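Local coordinates for luciferase-like enzymeAMP-CoA-ligase (Zophobas atratus, PDB 4W8O), which probably activates carboxylic acids with ATP as an AMP-forming CoA ligase related to beetle luciferases, in an insect that does not itself emit light, at residues Val269-Thr274 / Leu294-Thr299; Gln317-Tyr322 / Leu330-Pro335. All coordinates share one frame; numbering follows the deposited sequence.

Interaction 1 of 2, residues Val269-Thr274 / Leu294-Thr299; sequences VAPIYT and LLTGGT
Thr296 and Pro271 carry the contact between strand 293-297 and the loop that follows strand 266-268. The hydroxyl OG1 of Thr296 donates to the carbonyl O of Val269 at 2.7 Å and lies in the plane of that carbonyl. This placement follows from chi1 of -164°, which sets OG1 anti to the backbone N and leaves CG2 in the crowded position between N and the carbonyl carbon. The same Val269 uses its N-H on Leu295 O, one residue before Thr296, at 3.2 Å, nearly along the C=O axis and close to straight at hydrogen (161°), so the parallel pairing of the two strands runs on to the mouth of the loop.

The Pro271 ring then wedges obliquely between the strand end and Thr299. Its CD meets OG1 of Thr296 at 3.3 Å, while its CG comes to 3.2 Å from the carbonyl O of Thr299; both are van der Waals contacts, since proline has no N-H to share. Thr299 OG1 also touches the ring, and a water bridges this hydroxyl to Ile272 N. Gly297 has a positive phi of 152°, a conformation in which a CB would collide with the preceding carbonyl O.

Behind the ring, Pro271 O is gripped by Thr274 N and by Thr274 OG1 at a very short 2.5 Å. Gln305 of helix 303-312 also hydrogen-bonds Thr274 OG1. The contact thus joins neighbouring parallel strands in the mixed sheet of the AMP-binding (ANL) domain, where Thr296 lines the polyether pocket and Phe320 of strand 317-324 lies against Pro271 and Thr296.

Interaction 2 of 2, residues Gln317-Tyr322 / Leu330-Pro335; sequences QVLFGY and LSIFHP
A classic beta bulge marks the hairpin of strands 317-324 and 328-332: Leu330 and Ser331 both face Tyr322. Tyr322 O accepts from both backbone amides, Leu330 N at 2.8 Å and Ser331 N at 3.2 Å, and both donors lie in the carbonyl plane. Tyr322 N returns a bond to Ser331 O at 2.9 Å, completing an antiparallel hydrogen-bonded pair; the short strand axes run at 169° to one another.

Tyr322 holds CG anti to its backbone N (chi1 168°), so its side chain runs beside that of Leu330, pointing the same way, with ring atom CE2 3.8 Å from Leu330 CD1. Ser331 OG sits at the ring edge, near its plane, and hydrogen-bonds Cys349 O, while Tyr322 OH hydrogen-bonds OD2 of Asp407.

Past Ile332 the backbones part, and a water donates to Phe320 O and accepts from Phe333 N. Here Leu319 presents CB to Ile332 CD1 at 4.1 Å, and its side chain crosses that of Pro335 at about a right angle, CD1 meeting CG. At the far end the extended Gln317 chain gives NE2 to Pro335 O at 2.8 Å. That bond is nearly straight (167°): NE2 approaches along a lone pair of Pro335 O, and that oxygen lies almost in the plane of the Gln317 carboxamide.

The doubly bonded Tyr322 O thus pins the strands at the bulge, the water satisfies Phe320 O and Phe333 N where they do not pair directly, and Gln317 rejoins the chains through an in-plane hydrogen bond that would help to set the rotation of its carboxamide.

In the fold
Interactions 1 and 2 follow each other along the chain, with centres about 11 Å apart, and share one mixed sheet in which strands 293-297 and 317-324 are parallel neighbours. They are joined directly: Thr296 O lies 2.8 Å from Gly321 N and Leu294 O lies 2.8 Å from Leu319 N, both probable hydrogen bonds. Thr299 O also packs on CZ of the Phe320 ring. Together they place 266-268, 293-297, 317-324 and 328-332 in successive sheet positions. Thr296 and Gly321 both line the same pocket, so these adjacent strands form part of the wall around a polyether, probably from the crystallisation liquor, consistent with a substrate-binding region.

Interaction 1 of 2, residues Val269-Thr274 / Leu294-Thr299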
# COMPACT_ATOMS: atom_id res chain seq x y z
N VAL A 269 8.52 -7.85 -1.61
CA VAL A 269 8.52 -8.23 -3.02
C VAL A 269 7.72 -9.53 -3.21
O VAL A 269 7.71 -10.40 -2.33
CB VAL A 269 9.95 -8.38 -3.58
CG1 VAL A 269 10.66 -9.59 -3.01
CG2 VAL A 269 9.95 -8.44 -5.10
N ALA A 270 7.05 -9.66 -4.35
CA ALA A 270 6.25 -10.85 -4.62
C ALA A 270 7.16 -12.09 -4.71
O ALA A 270 8.35 -11.97 -5.03
CB ALA A 270 5.44 -10.65 -5.90
N PRO A 271 6.60 -13.27 -4.40
CA PRO A 271 7.42 -14.49 -4.35
C PRO A 271 8.28 -14.74 -5.58
O PRO A 271 9.44 -15.12 -5.45
CB PRO A 271 6.38 -15.61 -4.21
CG PRO A 271 5.23 -14.96 -3.53
CD PRO A 271 5.20 -13.55 -4.05
N ILE A 272 7.71 -14.52 -6.76
CA ILE A 272 8.39 -14.90 -8.00
C ILE A 272 9.73 -14.18 -8.22
O ILE A 272 10.66 -14.78 -8.75
CB ILE A 272 7.47 -14.74 -9.23
CG1 ILE A 272 8.08 -15.48 -10.43
CG2 ILE A 272 7.20 -13.27 -9.52
CD1 ILE A 272 7.12 -15.68 -11.57
N TYR A 273 9.84 -12.93 -7.78
CA TYR A 273 11.10 -12.19 -7.87
C TYR A 273 12.16 -12.66 -6.86
O TYR A 273 13.35 -12.37 -7.05
CB TYR A 273 10.87 -10.69 -7.70
CG TYR A 273 10.02 -10.07 -8.80
CD1 TYR A 273 10.56 -9.80 -10.05
CD2 TYR A 273 8.68 -9.76 -8.57
CE1 TYR A 273 9.79 -9.24 -11.05
CE2 TYR A 273 7.90 -9.20 -9.57
CZ TYR A 273 8.47 -8.95 -10.80
OH TYR A 273 7.69 -8.39 -11.78
N THR A 274 11.78 -13.39 -5.82
CA THR A 274 12.76 -13.88 -4.84
C THR A 274 13.73 -14.90 -5.44
O THR A 274 14.82 -15.08 -4.91
CB THR A 274 12.13 -14.54 -3.60
OG1 THR A 274 11.38 -15.70 -3.99
CG2 THR A 274 11.24 -13.56 -2.86
N LEU A 294 12.01 -10.42 5.33
CA LEU A 294 11.58 -10.48 3.94
C LEU A 294 10.06 -10.66 3.90
O LEU A 294 9.55 -11.72 4.27
CB LEU A 294 12.28 -11.62 3.19
CG LEU A 294 12.29 -11.51 1.66
CD1 LEU A 294 13.30 -12.48 1.05
CD2 LEU A 294 10.91 -11.75 1.06
N LEU A 295 9.36 -9.62 3.45
CA LEU A 295 7.91 -9.60 3.41
C LEU A 295 7.44 -10.02 2.03
O LEU A 295 7.94 -9.54 1.01
CB LEU A 295 7.39 -8.19 3.74
CG LEU A 295 7.67 -7.71 5.17
CD1 LEU A 295 7.69 -6.19 5.25
CD2 LEU A 295 6.67 -8.29 6.15
N THR A 296 6.47 -10.91 1.97
CA THR A 296 6.03 -11.41 0.69
C THR A 296 4.62 -11.94 0.79
O THR A 296 4.05 -12.03 1.87
CB THR A 296 7.02 -12.48 0.15
OG1 THR A 296 6.79 -12.70 -1.24
CG2 THR A 296 6.89 -13.81 0.92
N GLY A 297 4.05 -12.26 -0.36
CA GLY A 297 2.72 -12.84 -0.45
C GLY A 297 2.12 -12.45 -1.78
O GLY A 297 2.74 -11.71 -2.54
N GLY A 298 0.91 -12.94 -2.05
CA GLY A 298 0.18 -12.56 -3.26
C GLY A 298 0.07 -13.69 -4.26
O GLY A 298 -0.91 -13.78 -5.00
N THR A 299 1.09 -14.53 -4.30
CA THR A 299 1.04 -15.80 -5.01
C THR A 299 1.71 -16.80 -4.07
O THR A 299 2.35 -16.38 -3.10
CB THR A 299 1.76 -15.72 -6.38
OG1 THR A 299 3.10 -15.27 -6.19
CG2 THR A 299 1.03 -14.76 -7.31
O HOH W 1 4.89 -13.82 -7.40

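Interaction 2 of 2, residues Gln317-Tyr322 / Leu330-Pro335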
# COMPACT_ATOMS: atom_id res chain seq x y z
N GLN A 317 13.81 -13.22 9.27
CA GLN A 317 12.67 -14.11 9.11
C GLN A 317 12.01 -13.81 7.76
O GLN A 317 12.05 -12.67 7.29
CB GLN A 317 11.66 -13.89 10.24
CG GLN A 317 12.09 -14.44 11.59
CD GLN A 317 11.22 -13.95 12.73
OE1 GLN A 317 10.93 -12.75 12.83
NE2 GLN A 317 10.78 -14.86 13.59
N VAL A 318 11.42 -14.83 7.15
CA VAL A 318 10.61 -14.65 5.95
C VAL A 318 9.14 -14.67 6.36
O VAL A 318 8.66 -15.65 6.93
CB VAL A 318 10.85 -15.76 4.90
CG1 VAL A 318 9.90 -15.59 3.72
CG2 VAL A 318 12.30 -15.76 4.43
N LEU A 319 8.42 -13.59 6.06
CA LEU A 319 7.02 -13.46 6.46
C LEU A 319 6.11 -13.41 5.25
O LEU A 319 6.05 -12.40 4.54
CB LEU A 319 6.82 -12.21 7.33
CG LEU A 319 7.55 -12.16 8.67
CD1 LEU A 319 7.18 -10.87 9.41
CD2 LEU A 319 7.23 -13.37 9.54
N PHE A 320 5.40 -14.51 5.01
CA PHE A 320 4.45 -14.62 3.93
C PHE A 320 3.08 -14.22 4.46
O PHE A 320 2.55 -14.89 5.33
CB PHE A 320 4.41 -16.07 3.41
CG PHE A 320 3.56 -16.26 2.18
CD1 PHE A 320 2.17 -16.37 2.28
CD2 PHE A 320 4.13 -16.36 0.93
CE1 PHE A 320 1.39 -16.54 1.15
CE2 PHE A 320 3.36 -16.55 -0.20
CZ PHE A 320 1.98 -16.64 -0.09
N GLY A 321 2.53 -13.14 3.92
CA GLY A 321 1.23 -12.62 4.36
C GLY A 321 0.14 -12.69 3.31
O GLY A 321 0.37 -13.10 2.16
N TYR A 322 -1.06 -12.27 3.72
CA TYR A 322 -2.26 -12.28 2.89
C TYR A 322 -3.06 -11.01 3.13
O TYR A 322 -3.34 -10.65 4.27
CB TYR A 322 -3.09 -13.50 3.25
CG TYR A 322 -4.50 -13.54 2.71
CD1 TYR A 322 -4.75 -13.48 1.35
CD2 TYR A 322 -5.58 -13.72 3.57
CE1 TYR A 322 -6.05 -13.55 0.85
CE2 TYR A 322 -6.88 -13.79 3.08
CZ TYR A 322 -7.10 -13.71 1.73
OH TYR A 322 -8.39 -13.79 1.26
N LEU A 330 -4.47 -9.11 6.25
CA LEU A 330 -5.48 -9.97 6.87
C LEU A 330 -4.89 -11.09 7.71
O LEU A 330 -5.42 -11.43 8.77
CB LEU A 330 -6.39 -10.57 5.80
CG LEU A 330 -7.38 -9.60 5.17
CD1 LEU A 330 -8.19 -10.32 4.10
CD2 LEU A 330 -8.28 -8.98 6.24
N SER A 331 -3.81 -11.69 7.22
CA SER A 331 -3.09 -12.68 8.01
C SER A 331 -1.61 -12.61 7.75
O SER A 331 -1.17 -12.31 6.64
CB SER A 331 -3.64 -14.09 7.76
OG SER A 331 -3.49 -14.47 6.41
N ILE A 332 -0.84 -12.89 8.80
CA ILE A 332 0.62 -12.87 8.78
C ILE A 332 1.12 -13.39 10.14
O ILE A 332 0.42 -13.26 11.14
CB ILE A 332 1.17 -11.44 8.53
CG1 ILE A 332 2.68 -11.46 8.33
CG2 ILE A 332 0.80 -10.52 9.68
CD1 ILE A 332 3.22 -10.23 7.63
N PHE A 333 2.31 -13.98 10.18
CA PHE A 333 2.89 -14.39 11.47
C PHE A 333 3.56 -13.21 12.17
O PHE A 333 4.29 -12.44 11.55
CB PHE A 333 3.93 -15.51 11.30
CG PHE A 333 3.33 -16.87 11.08
CD1 PHE A 333 2.44 -17.41 12.01
CD2 PHE A 333 3.69 -17.63 9.98
CE1 PHE A 333 1.91 -18.67 11.82
CE2 PHE A 333 3.16 -18.90 9.79
CZ PHE A 333 2.26 -19.42 10.71
N HIS A 334 3.31 -13.07 13.47
CA HIS A 334 4.03 -12.12 14.30
C HIS A 334 5.49 -12.59 14.47
O HIS A 334 5.73 -13.75 14.81
CB HIS A 334 3.35 -11.99 15.66
CG HIS A 334 3.83 -10.82 16.46
ND1 HIS A 334 5.05 -10.81 17.10
CD2 HIS A 334 3.27 -9.61 16.71
CE1 HIS A 334 5.21 -9.65 17.72
NE2 HIS A 334 4.15 -8.91 17.49
N PRO A 335 6.47 -11.69 14.24
CA PRO A 335 7.89 -12.09 14.27
C PRO A 335 8.33 -12.79 15.56
O PRO A 335 8.99 -13.83 15.48
CB PRO A 335 8.64 -10.76 14.11
CG PRO A 335 7.68 -9.87 13.41
CD PRO A 335 6.32 -10.26 13.91
O HOH W 2 3.80 -14.76 7.98